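Local coordinates for probable hydrolase (Pseudomonas aeruginosa, PDB 3OM8), which probably acts as an alpha/beta-fold hydrolase, perhaps opening the lactone ring of 3-oxoadipate enol-lactone, at residues Ala124-Trp129 against Glu228-Ser233; Gly103-Gln108 against Arg196-Arg201; Tyr19-Ala24 against Asp88-Arg93; Pro28-Ser33 against Pro48-His53. All blocks are in the same frame, centred on the assembly; numbering follows the deposited sequence.

Interaction 1 (Ala124-Trp129 against Glu228-Ser233)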
loop_
_atom_site.group_PDB
_atom_site.type_symbol
_atom_site.label_atom_id
_atom_site.label_comp_id
_atom_site.label_asym_id
_atom_site.label_seq_id
_atom_site.Cartn_x
_atom_site.Cartn_y
_atom_site.Cartn_z
ATOM N N ALA B 124 -11.976 4.110 -4.967
ATOM C CA ALA B 124 -11.208 5.075 -4.187
ATOM C C ALA B 124 -11.849 5.335 -2.828
ATOM O O ALA B 124 -13.059 5.535 -2.736
ATOM C CB ALA B 124 -11.062 6.381 -4.954
ATOM N N ASN B 125 -11.031 5.340 -1.780
ATOM C CA ASN B 125 -11.492 5.670 -0.444
ATOM C C ASN B 125 -12.877 5.079 -0.194
ATOM O O ASN B 125 -13.862 5.807 -0.017
ATOM C CB ASN B 125 -11.542 7.189 -0.279
ATOM C CG ASN B 125 -10.179 7.847 -0.457
ATOM O OD1 ASN B 125 -9.452 8.052 0.514
ATOM N ND2 ASN B 125 -9.845 8.204 -1.695
ATOM N N THR B 126 -12.950 3.756 -0.207
ATOM C CA THR B 126 -14.222 3.079 -0.095
ATOM C C THR B 126 -14.114 1.868 0.815
ATOM O O THR B 126 -13.096 1.659 1.482
ATOM C CB THR B 126 -14.765 2.653 -1.472
ATOM O OG1 THR B 126 -16.136 2.245 -1.339
ATOM C CG2 THR B 126 -13.944 1.500 -2.039
ATOM N N SER B 127 -15.171 1.068 0.833
ATOM C CA SER B 127 -15.256 -0.037 1.763
ATOM C C SER B 127 -16.307 -1.035 1.314
ATOM O O SER B 127 -17.207 -0.701 0.544
ATOM C CB SER B 127 -15.586 0.497 3.156
ATOM O OG SER B 127 -16.019 -0.540 4.010
ATOM N N ALA B 128 -16.183 -2.265 1.798
ATOM C CA ALA B 128 -17.166 -3.301 1.523
ATOM C C ALA B 128 -18.131 -3.468 2.692
ATOM O O ALA B 128 -19.101 -4.215 2.598
ATOM C CB ALA B 128 -16.478 -4.614 1.223
ATOM N N TRP B 129 -17.863 -2.777 3.795
ATOM C CA TRP B 129 -18.704 -2.901 4.980
ATOM C C TRP B 129 -18.383 -1.829 6.003
ATOM O O TRP B 129 -17.281 -1.790 6.547
ATOM C CB TRP B 129 -18.570 -4.287 5.610
ATOM C CG TRP B 129 -19.237 -4.414 6.958
ATOM C CD1 TRP B 129 -20.579 -4.516 7.206
ATOM C CD2 TRP B 129 -18.587 -4.461 8.236
ATOM N NE1 TRP B 129 -20.798 -4.625 8.558
ATOM C CE2 TRP B 129 -19.592 -4.595 9.211
ATOM C CE3 TRP B 129 -17.250 -4.408 8.649
ATOM C CZ2 TRP B 129 -19.305 -4.671 10.575
ATOM C CZ3 TRP B 129 -16.965 -4.486 10.001
ATOM C CH2 TRP B 129 -17.989 -4.613 10.948
ATOM N N GLU B 228 -7.705 -2.208 1.999
ATOM C CA GLU B 228 -6.745 -3.318 1.964
ATOM C C GLU B 228 -7.507 -4.629 1.929
ATOM O O GLU B 228 -7.117 -5.552 1.224
ATOM C CB GLU B 228 -5.805 -3.302 3.168
ATOM C CG GLU B 228 -4.935 -2.068 3.243
ATOM C CD GLU B 228 -4.199 -1.949 4.562
ATOM O OE1 GLU B 228 -3.429 -0.977 4.728
ATOM O OE2 GLU B 228 -4.387 -2.823 5.435
ATOM N N LEU B 229 -8.600 -4.698 2.687
ATOM C CA LEU B 229 -9.405 -5.911 2.731
ATOM C C LEU B 229 -10.009 -6.187 1.362
ATOM O O LEU B 229 -10.124 -7.335 0.953
ATOM C CB LEU B 229 -10.514 -5.799 3.777
ATOM C CG LEU B 229 -11.498 -6.976 3.800
ATOM C CD1 LEU B 229 -10.742 -8.267 4.113
ATOM C CD2 LEU B 229 -12.655 -6.760 4.798
ATOM N N ILE B 230 -10.403 -5.127 0.662
ATOM C CA ILE B 230 -10.933 -5.265 -0.688
ATOM C C ILE B 230 -9.868 -5.769 -1.667
ATOM O O ILE B 230 -10.098 -6.740 -2.387
ATOM C CB ILE B 230 -11.499 -3.942 -1.216
ATOM C CG1 ILE B 230 -12.775 -3.559 -0.451
ATOM C CG2 ILE B 230 -11.796 -4.060 -2.700
ATOM C CD1 ILE B 230 -13.294 -2.184 -0.791
ATOM N N ALA B 231 -8.715 -5.097 -1.702
ATOM C CA ALA B 231 -7.623 -5.491 -2.588
ATOM C C ALA B 231 -7.238 -6.939 -2.321
ATOM O O ALA B 231 -7.078 -7.722 -3.251
ATOM C CB ALA B 231 -6.404 -4.563 -2.420
ATOM N N ALA B 232 -7.116 -7.288 -1.043
ATOM C CA ALA B 232 -6.725 -8.635 -0.630
ATOM C C ALA B 232 -7.751 -9.701 -1.010
ATOM O O ALA B 232 -7.439 -10.890 -1.046
ATOM C CB ALA B 232 -6.478 -8.669 0.869
ATOM N N SER B 233 -8.969 -9.276 -1.308
ATOM C CA SER B 233 -10.063 -10.219 -1.509
ATOM C C SER B 233 -10.352 -10.482 -2.982
ATOM O O SER B 233 -10.872 -11.534 -3.338
ATOM C CB SER B 233 -11.338 -9.719 -0.810
ATOM O OG SER B 233 -11.175 -9.669 0.597
#
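I230 reaches from helix 224-233 into the bend of segment 124-129, where T126, S127 and A128 receive it, and its chain shows how one isoleucine can meet three consecutive residues of a loop. The side chain forks at CB. CG2 stands anti to the backbone N, while CG1 lies beside that nitrogen (chi1 -69°) and leads the longer branch toward the loop. CG1 passes A128, whose CB methyl is 4.2 Å away. From there the chain stays extended, with chi2 at 173°, and carries CD1 forward until it lies against main chain as well as side chain: CD1 is 3.9 Å from the carbonyl carbon of S127 and 3.9 Å from the backbone N of A128. The same methyl meets T126 CG2 at 3.9 Å, the two side chains crossing at about a right angle.

T126 is thereby divided between two environments. Its CG2 methyl touches I230 CD1, whereas OG1 is hydrogen-bonded to the carbonyl O of S101. Q108 of helix 102-113 touches both A128 and I230, closing another side of this buried packing. The loop follows strand 118-124 on the C-terminal side of the central sheet, the region where alpha/beta hydrolases carry their catalytic residues. S101, whose backbone holds T126, is the probable nucleophile of a Ser-His-Asp triad with H246 and D219.

Interaction 2 (Gly103-Gln108 against Arg196-Arg201)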
loop_
_atom_site.group_PDB
_atom_site.type_symbol
_atom_site.label_atom_id
_atom_site.label_comp_id
_atom_site.label_asym_id
_atom_site.label_seq_id
_atom_site.Cartn_x
_atom_site.Cartn_y
_atom_site.Cartn_z
ATOM N N GLY B 103 -19.703 6.047 -4.099
ATOM C CA GLY B 103 -19.496 5.670 -5.491
ATOM C C GLY B 103 -18.724 4.358 -5.613
ATOM O O GLY B 103 -18.953 3.563 -6.528
ATOM N N GLY B 104 -17.806 4.128 -4.683
ATOM C CA GLY B 104 -17.001 2.912 -4.692
ATOM C C GLY B 104 -17.821 1.683 -4.333
ATOM O O GLY B 104 -17.550 0.576 -4.821
ATOM N N ILE B 105 -18.827 1.886 -3.477
ATOM C CA ILE B 105 -19.734 0.812 -3.081
ATOM C C ILE B 105 -20.633 0.460 -4.267
ATOM O O ILE B 105 -20.868 -0.717 -4.566
ATOM C CB ILE B 105 -20.593 1.185 -1.849
ATOM C CG1 ILE B 105 -19.722 1.664 -0.680
ATOM C CG2 ILE B 105 -21.417 -0.009 -1.396
ATOM C CD1 ILE B 105 -20.544 1.951 0.617
ATOM N N VAL B 106 -21.122 1.487 -4.954
ATOM C CA VAL B 106 -21.824 1.271 -6.208
ATOM C C VAL B 106 -20.943 0.478 -7.177
ATOM O O VAL B 106 -21.408 -0.440 -7.855
ATOM C CB VAL B 106 -22.268 2.598 -6.843
ATOM C CG1 VAL B 106 -22.949 2.344 -8.182
ATOM C CG2 VAL B 106 -23.220 3.339 -5.900
ATOM N N GLY B 107 -19.661 0.826 -7.225
ATOM C CA GLY B 107 -18.712 0.113 -8.060
ATOM C C GLY B 107 -18.663 -1.373 -7.758
ATOM O O GLY B 107 -18.765 -2.204 -8.662
ATOM N N GLN B 108 -18.499 -1.717 -6.485
ATOM C CA GLN B 108 -18.425 -3.120 -6.103
ATOM C C GLN B 108 -19.709 -3.854 -6.488
ATOM O O GLN B 108 -19.657 -5.001 -6.947
ATOM C CB GLN B 108 -18.167 -3.253 -4.606
ATOM C CG GLN B 108 -16.828 -2.693 -4.157
ATOM C CD GLN B 108 -16.803 -2.415 -2.676
ATOM O OE1 GLN B 108 -16.771 -3.335 -1.864
ATOM N NE2 GLN B 108 -16.834 -1.137 -2.311
ATOM N N ARG B 196 -25.911 1.522 5.205
ATOM C CA ARG B 196 -26.274 0.723 6.371
ATOM C C ARG B 196 -26.478 -0.752 6.039
ATOM O O ARG B 196 -25.995 -1.624 6.757
ATOM C CB ARG B 196 -27.540 1.291 7.027
ATOM C CG ARG B 196 -28.027 0.520 8.239
ATOM C CD ARG B 196 -29.506 0.832 8.514
ATOM N NE ARG B 196 -30.316 0.515 7.342
ATOM C CZ ARG B 196 -31.459 1.110 7.017
ATOM N NH1 ARG B 196 -31.970 2.073 7.778
ATOM N NH2 ARG B 196 -32.090 0.736 5.915
ATOM N N ASP B 197 -27.186 -1.027 4.949
ATOM C CA ASP B 197 -27.561 -2.398 4.610
ATOM C C ASP B 197 -26.459 -3.176 3.909
ATOM O O ASP B 197 -26.640 -4.332 3.541
ATOM C CB ASP B 197 -28.812 -2.399 3.731
ATOM C CG ASP B 197 -30.029 -1.825 4.444
ATOM O OD1 ASP B 197 -30.031 -1.784 5.700
ATOM O OD2 ASP B 197 -30.986 -1.420 3.741
ATOM N N THR B 198 -25.309 -2.544 3.726
ATOM C CA THR B 198 -24.270 -3.126 2.891
ATOM C C THR B 198 -23.213 -3.932 3.641
ATOM O O THR B 198 -22.539 -3.411 4.531
ATOM C CB THR B 198 -23.558 -2.035 2.089
ATOM O OG1 THR B 198 -24.479 -1.470 1.151
ATOM C CG2 THR B 198 -22.361 -2.620 1.349
ATOM N N ASP B 199 -23.073 -5.201 3.272
ATOM C CA ASP B 199 -21.889 -5.974 3.642
ATOM C C ASP B 199 -21.448 -6.880 2.487
ATOM O O ASP B 199 -21.951 -7.988 2.332
ATOM C CB ASP B 199 -22.120 -6.800 4.911
ATOM C CG ASP B 199 -20.838 -7.467 5.409
ATOM O OD1 ASP B 199 -19.777 -7.261 4.788
ATOM O OD2 ASP B 199 -20.880 -8.186 6.425
ATOM N N LEU B 200 -20.502 -6.408 1.679
ATOM C CA LEU B 200 -20.074 -7.155 0.501
ATOM C C LEU B 200 -18.878 -8.080 0.755
ATOM O O LEU B 200 -18.485 -8.834 -0.128
ATOM C CB LEU B 200 -19.776 -6.199 -0.661
ATOM C CG LEU B 200 -20.950 -5.291 -1.021
ATOM C CD1 LEU B 200 -20.624 -4.405 -2.204
ATOM C CD2 LEU B 200 -22.203 -6.136 -1.303
ATOM N N ARG B 201 -18.316 -8.031 1.959
ATOM C CA ARG B 201 -17.050 -8.720 2.250
ATOM C C ARG B 201 -16.984 -10.168 1.738
ATOM O O ARG B 201 -16.030 -10.553 1.074
ATOM C CB ARG B 201 -16.723 -8.661 3.749
ATOM C CG ARG B 201 -16.442 -7.254 4.294
ATOM C CD ARG B 201 -16.293 -7.258 5.817
ATOM N NE ARG B 201 -17.542 -7.634 6.477
ATOM C CZ ARG B 201 -17.655 -7.915 7.773
ATOM N NH1 ARG B 201 -16.588 -7.872 8.563
ATOM N NH2 ARG B 201 -18.840 -8.249 8.281
#
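L200 gives up the most surface here, followed by I105 and Q108, and together they show how a loop can lie on a helix largely through aliphatic carbons. The CD1 branch of L200 does the touching. It comes within 3.6 Å of Q108 CB, at the root of the glutamine, and lies 4.0 Å from OE1 of the same residue, the two chains slanting across each other. With CG beside its own backbone N (chi1 -56°), L200 turns this branch onto the helix surface. One turn back, I105 uses its shorter branch: CG2 meets the methyl CG2 of T198 at 3.9 Å. The T198 hydroxyl, on the other branch, is hydrogen-bonded to A194 O. A bound MES molecule, probably from the crystallisation liquor, is hydrogen-bonded to D199 N and close to the L200 side chain, and may mark a pocket.

Past CG the Q108 chain is extended and ends in an amide whose NE2 donates to G104 O at 3.1 Å, nearly in the amide plane of the glutamine but well above the carbonyl plane of G104, while the backbone N of Q108 reaches that oxygen from the opposite face. NE2 also bonds the carbonyl O of S127, which fixes the rotation of the amide. In the loop, R201 grips D199 side-on, NE to OD1 at 2.8 Å and NH2 to OD2 at 2.8 Å, and an Asx turn adds the backbone N of R201. Directional bonds thus run within each segment or to neighbours such as S127 and A194, and the meeting surface is largely apolar, with the amide oxygen of Q108 at its margin.

Interaction 3 (Tyr19-Ala24 against Asp88-Arg93)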
loop_
_atom_site.group_PDB
_atom_site.type_symbol
_atom_site.label_atom_id
_atom_site.label_comp_id
_atom_site.label_asym_id
_atom_site.label_seq_id
_atom_site.Cartn_x
_atom_site.Cartn_y
_atom_site.Cartn_z
ATOM N N TYR B 19 -26.744 14.461 -15.484
ATOM C CA TYR B 19 -25.454 13.940 -15.915
ATOM C C TYR B 19 -24.849 14.765 -17.046
ATOM O O TYR B 19 -25.547 15.560 -17.683
ATOM C CB TYR B 19 -25.585 12.467 -16.320
ATOM C CG TYR B 19 -26.347 12.221 -17.605
ATOM C CD1 TYR B 19 -25.675 11.978 -18.796
ATOM C CD2 TYR B 19 -27.728 12.215 -17.626
ATOM C CE1 TYR B 19 -26.363 11.741 -19.979
ATOM C CE2 TYR B 19 -28.427 11.979 -18.801
ATOM C CZ TYR B 19 -27.744 11.739 -19.972
ATOM O OH TYR B 19 -28.441 11.505 -21.138
ATOM N N ARG B 20 -23.544 14.592 -17.271
ATOM C CA ARG B 20 -22.861 15.214 -18.402
ATOM C C ARG B 20 -21.659 14.400 -18.885
ATOM O O ARG B 20 -21.001 13.704 -18.104
ATOM C CB ARG B 20 -22.444 16.662 -18.099
ATOM C CG ARG B 20 -21.295 16.832 -17.117
ATOM C CD ARG B 20 -20.904 18.301 -16.977
ATOM N NE ARG B 20 -19.981 18.731 -18.021
ATOM C CZ ARG B 20 -20.339 19.280 -19.182
ATOM N NH1 ARG B 20 -21.617 19.481 -19.464
ATOM N NH2 ARG B 20 -19.409 19.631 -20.068
ATOM N N LEU B 21 -21.391 14.491 -20.185
ATOM C CA LEU B 21 -20.226 13.852 -20.782
ATOM C C LEU B 21 -19.180 14.888 -21.177
ATOM O O LEU B 21 -19.508 15.971 -21.675
ATOM C CB LEU B 21 -20.638 13.007 -21.984
ATOM C CG LEU B 21 -21.564 11.861 -21.577
ATOM C CD1 LEU B 21 -22.786 11.792 -22.470
ATOM C CD2 LEU B 21 -20.821 10.543 -21.568
ATOM N N ASP B 22 -17.918 14.555 -20.924
ATOM C CA ASP B 22 -16.796 15.404 -21.313
ATOM C C ASP B 22 -15.780 14.596 -22.088
ATOM O O ASP B 22 -15.571 13.420 -21.801
ATOM C CB ASP B 22 -16.136 16.037 -20.088
ATOM C CG ASP B 22 -16.985 17.135 -19.478
ATOM O OD1 ASP B 22 -16.868 18.287 -19.946
ATOM O OD2 ASP B 22 -17.776 16.841 -18.544
ATOM N N GLY B 23 -15.159 15.228 -23.076
ATOM C CA GLY B 23 -14.136 14.573 -23.878
ATOM C C GLY B 23 -14.654 14.066 -25.211
ATOM O O GLY B 23 -15.863 14.026 -25.445
ATOM N N ALA B 24 -13.733 13.671 -26.084
ATOM C CA ALA B 24 -14.084 13.223 -27.426
ATOM C C ALA B 24 -14.910 11.949 -27.387
ATOM O O ALA B 24 -14.600 11.021 -26.643
ATOM C CB ALA B 24 -12.829 13.017 -28.261
ATOM N N ASP B 88 -27.449 2.531 -20.426
ATOM C CA ASP B 88 -28.457 2.168 -21.419
ATOM C C ASP B 88 -28.855 3.383 -22.254
ATOM O O ASP B 88 -28.964 3.305 -23.480
ATOM C CB ASP B 88 -29.702 1.570 -20.742
ATOM C CG ASP B 88 -29.412 0.247 -20.057
ATOM O OD1 ASP B 88 -30.278 -0.248 -19.300
ATOM O OD2 ASP B 88 -28.313 -0.302 -20.281
ATOM N N ALA B 89 -29.073 4.509 -21.582
ATOM C CA ALA B 89 -29.518 5.715 -22.270
ATOM C C ALA B 89 -28.458 6.195 -23.250
ATOM O O ALA B 89 -28.781 6.756 -24.293
ATOM C CB ALA B 89 -29.871 6.820 -21.270
ATOM N N LEU B 90 -27.194 5.976 -22.909
ATOM C CA LEU B 90 -26.089 6.379 -23.768
ATOM C C LEU B 90 -25.789 5.312 -24.818
ATOM O O LEU B 90 -24.955 5.507 -25.707
ATOM C CB LEU B 90 -24.849 6.651 -22.922
ATOM C CG LEU B 90 -25.012 7.804 -21.939
ATOM C CD1 LEU B 90 -23.829 7.860 -20.996
ATOM C CD2 LEU B 90 -25.143 9.095 -22.709
ATOM N N GLU B 91 -26.479 4.181 -24.707
ATOM C CA GLU B 91 -26.242 3.044 -25.588
ATOM C C GLU B 91 -24.805 2.556 -25.474
ATOM O O GLU B 91 -24.199 2.128 -26.455
ATOM C CB GLU B 91 -26.591 3.400 -27.032
ATOM C CG GLU B 91 -28.073 3.691 -27.220
ATOM C CD GLU B 91 -28.407 4.175 -28.611
ATOM O OE1 GLU B 91 -27.641 4.995 -29.160
ATOM O OE2 GLU B 91 -29.445 3.742 -29.152
ATOM N N VAL B 92 -24.260 2.620 -24.266
ATOM C CA VAL B 92 -22.923 2.103 -24.020
ATOM C C VAL B 92 -23.000 0.699 -23.428
ATOM O O VAL B 92 -23.582 0.495 -22.362
ATOM C CB VAL B 92 -22.110 3.032 -23.094
ATOM C CG1 VAL B 92 -20.788 2.381 -22.705
ATOM C CG2 VAL B 92 -21.854 4.358 -23.782
ATOM N N ARG B 93 -22.416 -0.269 -24.130
ATOM C CA ARG B 93 -22.423 -1.647 -23.666
ATOM C C ARG B 93 -21.555 -1.817 -22.418
ATOM O O ARG B 93 -21.867 -2.612 -21.532
ATOM C CB ARG B 93 -21.945 -2.589 -24.775
ATOM C CG ARG B 93 -21.976 -4.056 -24.382
ATOM C CD ARG B 93 -23.336 -4.407 -23.800
ATOM N NE ARG B 93 -23.401 -5.762 -23.260
ATOM C CZ ARG B 93 -24.439 -6.241 -22.578
ATOM N NH1 ARG B 93 -25.498 -5.472 -22.347
ATOM N NH2 ARG B 93 -24.417 -7.486 -22.123
#
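The phenol ring of Y19 meets L90 through one ring carbon, CE1, which lies 4.0 Å from the methyl CD2. The methyl arrives obliquely, and the two side chains slide past each other in opposite directions. Chi1 of 71° sets the ring between the backbone N and the carbonyl carbon of Y19, among S7 and L9 of one neighbouring strand and L57 and Y59 of the other. The second flat group, the guanidinium of R20, belongs to the other side of the strand. Its NH2 bonds D22 OD1 at 2.9 Å, an oxygen that sits 21° out of the guanidinium plane, and D22 OD2 is also paired with R58.

Between these, L21 and L90 approach tip to tip. CD1 of L21 is 3.6 Å from CD2 of L90, and the other pair of methyls, L21 CD2 and L90 CD1, is 4.1 Å apart. L90 lies just before E91, where phi turns positive in a Schellman motif. The contact thus lays the C-terminal end of helix 76-90 on strand 16-22, with L57 of strand 55-59 touching both leucines and L9 of strand 7-10 against A89.

Interaction 4 (Pro28-Ser33 against Pro48-His53)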
loop_
_atom_site.group_PDB
_atom_site.type_symbol
_atom_site.label_atom_id
_atom_site.label_comp_id
_atom_site.label_asym_id
_atom_site.label_seq_id
_atom_site.Cartn_x
_atom_site.Cartn_y
_atom_site.Cartn_z
ATOM N N PRO B 28 -12.730 5.780 -25.253
ATOM C CA PRO B 28 -13.370 4.800 -24.367
ATOM C C PRO B 28 -14.072 5.488 -23.203
ATOM O O PRO B 28 -13.582 6.510 -22.720
ATOM C CB PRO B 28 -12.193 3.980 -23.846
ATOM C CG PRO B 28 -11.088 4.215 -24.842
ATOM C CD PRO B 28 -11.269 5.633 -25.275
ATOM N N LEU B 29 -15.188 4.923 -22.752
ATOM C CA LEU B 29 -16.028 5.565 -21.735
ATOM C C LEU B 29 -15.528 5.271 -20.329
ATOM O O LEU B 29 -15.306 4.113 -19.965
ATOM C CB LEU B 29 -17.489 5.115 -21.884
ATOM C CG LEU B 29 -18.671 5.952 -21.335
ATOM C CD1 LEU B 29 -18.743 5.897 -19.838
ATOM C CD2 LEU B 29 -18.624 7.393 -21.802
ATOM N N LEU B 30 -15.333 6.331 -19.553
ATOM C CA LEU B 30 -15.021 6.207 -18.133
ATOM C C LEU B 30 -16.099 6.904 -17.304
ATOM O O LEU B 30 -16.301 8.115 -17.433
ATOM C CB LEU B 30 -13.652 6.815 -17.824
ATOM C CG LEU B 30 -13.352 6.988 -16.333
ATOM C CD1 LEU B 30 -13.384 5.646 -15.610
ATOM C CD2 LEU B 30 -12.022 7.671 -16.125
ATOM N N ALA B 31 -16.793 6.137 -16.461
ATOM C CA ALA B 31 -17.850 6.677 -15.606
ATOM C C ALA B 31 -17.349 6.932 -14.190
ATOM O O ALA B 31 -16.690 6.082 -13.594
ATOM C CB ALA B 31 -19.058 5.744 -15.583
ATOM N N LEU B 32 -17.659 8.113 -13.666
ATOM C CA LEU B 32 -17.286 8.494 -12.306
ATOM C C LEU B 32 -18.519 8.531 -11.415
ATOM O O LEU B 32 -19.569 9.017 -11.831
ATOM C CB LEU B 32 -16.622 9.872 -12.311
ATOM C CG LEU B 32 -15.474 9.988 -13.320
ATOM C CD1 LEU B 32 -14.745 11.309 -13.167
ATOM C CD2 LEU B 32 -14.532 8.835 -13.126
ATOM N N SER B 33 -18.395 8.020 -10.192
ATOM C CA SER B 33 -19.484 8.084 -9.222
ATOM C C SER B 33 -19.000 8.739 -7.926
ATOM O O SER B 33 -17.921 8.409 -7.427
ATOM C CB SER B 33 -20.060 6.693 -8.958
ATOM O OG SER B 33 -21.100 6.745 -8.008
ATOM N N PRO B 48 -9.164 17.502 -17.095
ATOM C CA PRO B 48 -8.168 17.666 -18.164
ATOM C C PRO B 48 -7.333 16.401 -18.395
ATOM O O PRO B 48 -7.229 15.950 -19.538
ATOM C CB PRO B 48 -7.301 18.820 -17.659
ATOM C CG PRO B 48 -8.286 19.642 -16.817
ATOM C CD PRO B 48 -9.134 18.612 -16.123
ATOM N N ALA B 49 -6.774 15.826 -17.336
ATOM C CA ALA B 49 -5.980 14.607 -17.487
ATOM C C ALA B 49 -6.835 13.409 -17.914
ATOM O O ALA B 49 -6.416 12.599 -18.743
ATOM C CB ALA B 49 -5.211 14.291 -16.209
ATOM N N LEU B 50 -8.032 13.290 -17.355
ATOM C CA LEU B 50 -8.880 12.147 -17.677
ATOM C C LEU B 50 -9.361 12.172 -19.124
ATOM O O LEU B 50 -9.380 11.141 -19.791
ATOM C CB LEU B 50 -10.071 12.053 -16.718
ATOM C CG LEU B 50 -9.741 11.616 -15.292
ATOM C CD1 LEU B 50 -10.996 11.516 -14.474
ATOM C CD2 LEU B 50 -9.021 10.277 -15.311
ATOM N N THR B 51 -9.738 13.352 -19.608
ATOM C CA THR B 51 -10.356 13.470 -20.930
ATOM C C THR B 51 -9.344 13.417 -22.053
ATOM O O THR B 51 -9.721 13.410 -23.227
ATOM C CB THR B 51 -11.187 14.769 -21.094
ATOM O OG1 THR B 51 -10.347 15.919 -20.924
ATOM C CG2 THR B 51 -12.357 14.808 -20.091
ATOM N N ARG B 52 -8.064 13.398 -21.695
ATOM C CA ARG B 52 -7.003 13.207 -22.688
ATOM C C ARG B 52 -7.120 11.828 -23.309
ATOM O O ARG B 52 -6.795 11.641 -24.470
ATOM C CB ARG B 52 -5.616 13.366 -22.061
ATOM C CG ARG B 52 -5.075 14.788 -22.081
ATOM C CD ARG B 52 -3.555 14.817 -21.845
ATOM N NE ARG B 52 -3.203 15.667 -20.707
ATOM C CZ ARG B 52 -2.918 15.220 -19.482
ATOM N NH1 ARG B 52 -2.621 16.086 -18.519
ATOM N NH2 ARG B 52 -2.923 13.914 -19.215
ATOM N N HIS B 53 -7.614 10.872 -22.526
ATOM C CA HIS B 53 -7.665 9.473 -22.936
ATOM C C HIS B 53 -9.083 8.869 -22.976
ATOM O O HIS B 53 -9.340 7.913 -23.711
ATOM C CB HIS B 53 -6.784 8.661 -22.000
ATOM C CG HIS B 53 -5.410 9.234 -21.830
ATOM N ND1 HIS B 53 -4.342 8.857 -22.620
ATOM C CD2 HIS B 53 -4.931 10.161 -20.966
ATOM C CE1 HIS B 53 -3.265 9.524 -22.244
ATOM N NE2 HIS B 53 -3.595 10.321 -21.244
#
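L50 divides its two methyls between two leucines of strand 29-33, an economical way of seating a short helix on a sheet. CD1 of L50 meets CD1 of L32 tip to tip at 4.0 Å, while CD2 of L50 meets CD2 of L30 at 4.1 Å, with those two side chains crossing at about a right angle. Different torsions serve the two strand residues: L30 holds CG anti to its backbone N (chi1 168°), whereas L32 turns CG beside the nitrogen (chi1 -52°). Nearer the surface, the ring carbon CD of P28 packs against the carbonyl oxygen of H53, 3.4 Å from that O.

Around this first shell, backbone and side-chain bonds hold segment 48-53. The backbone N of H53 donates to L50 O at 3.3 Å, and T51 OG1 is bonded to L47 O. A49 CA lies 3.4 Å from the plane of the R52 guanidinium, near its rim, and R52 O accepts a hydrogen bond from K27 NZ.

Farther out, L261 and L264 of helix 253-264 touch L50 and L30 respectively, and W43 touches L32. Strand 29-33, helix 47-51 and strand 55-59 form a beta-alpha-beta unit, in which the helix packs on strand 29-33 and lies beside helix 253-264, while strand 95-100 flanks strand 29-33 across from strand 55-59.

How the interactions relate
Interactions 1, 2 and 4 are largely buried, whereas interaction 3 lies at the surface. Interactions 1 and 2 interlock: A128 O and L200 N are 2.8 Å apart, a probable hydrogen bond, so polar main chain joins two packings that are each largely apolar across their own segments. Interactions 3 and 4 serve the same sheet farther from interactions 1 and 2, through strands 16-22 and 29-33, which follow one another in the chain, and L21 CD2 packs on L29 CD2 at 3.8 Å. Salt bridges within a segment lie beside the apolar contacts of both interactions 2 and 3. Interactions 2 and 4 touch where G103 meets S33, although their centres are about 23 Å apart.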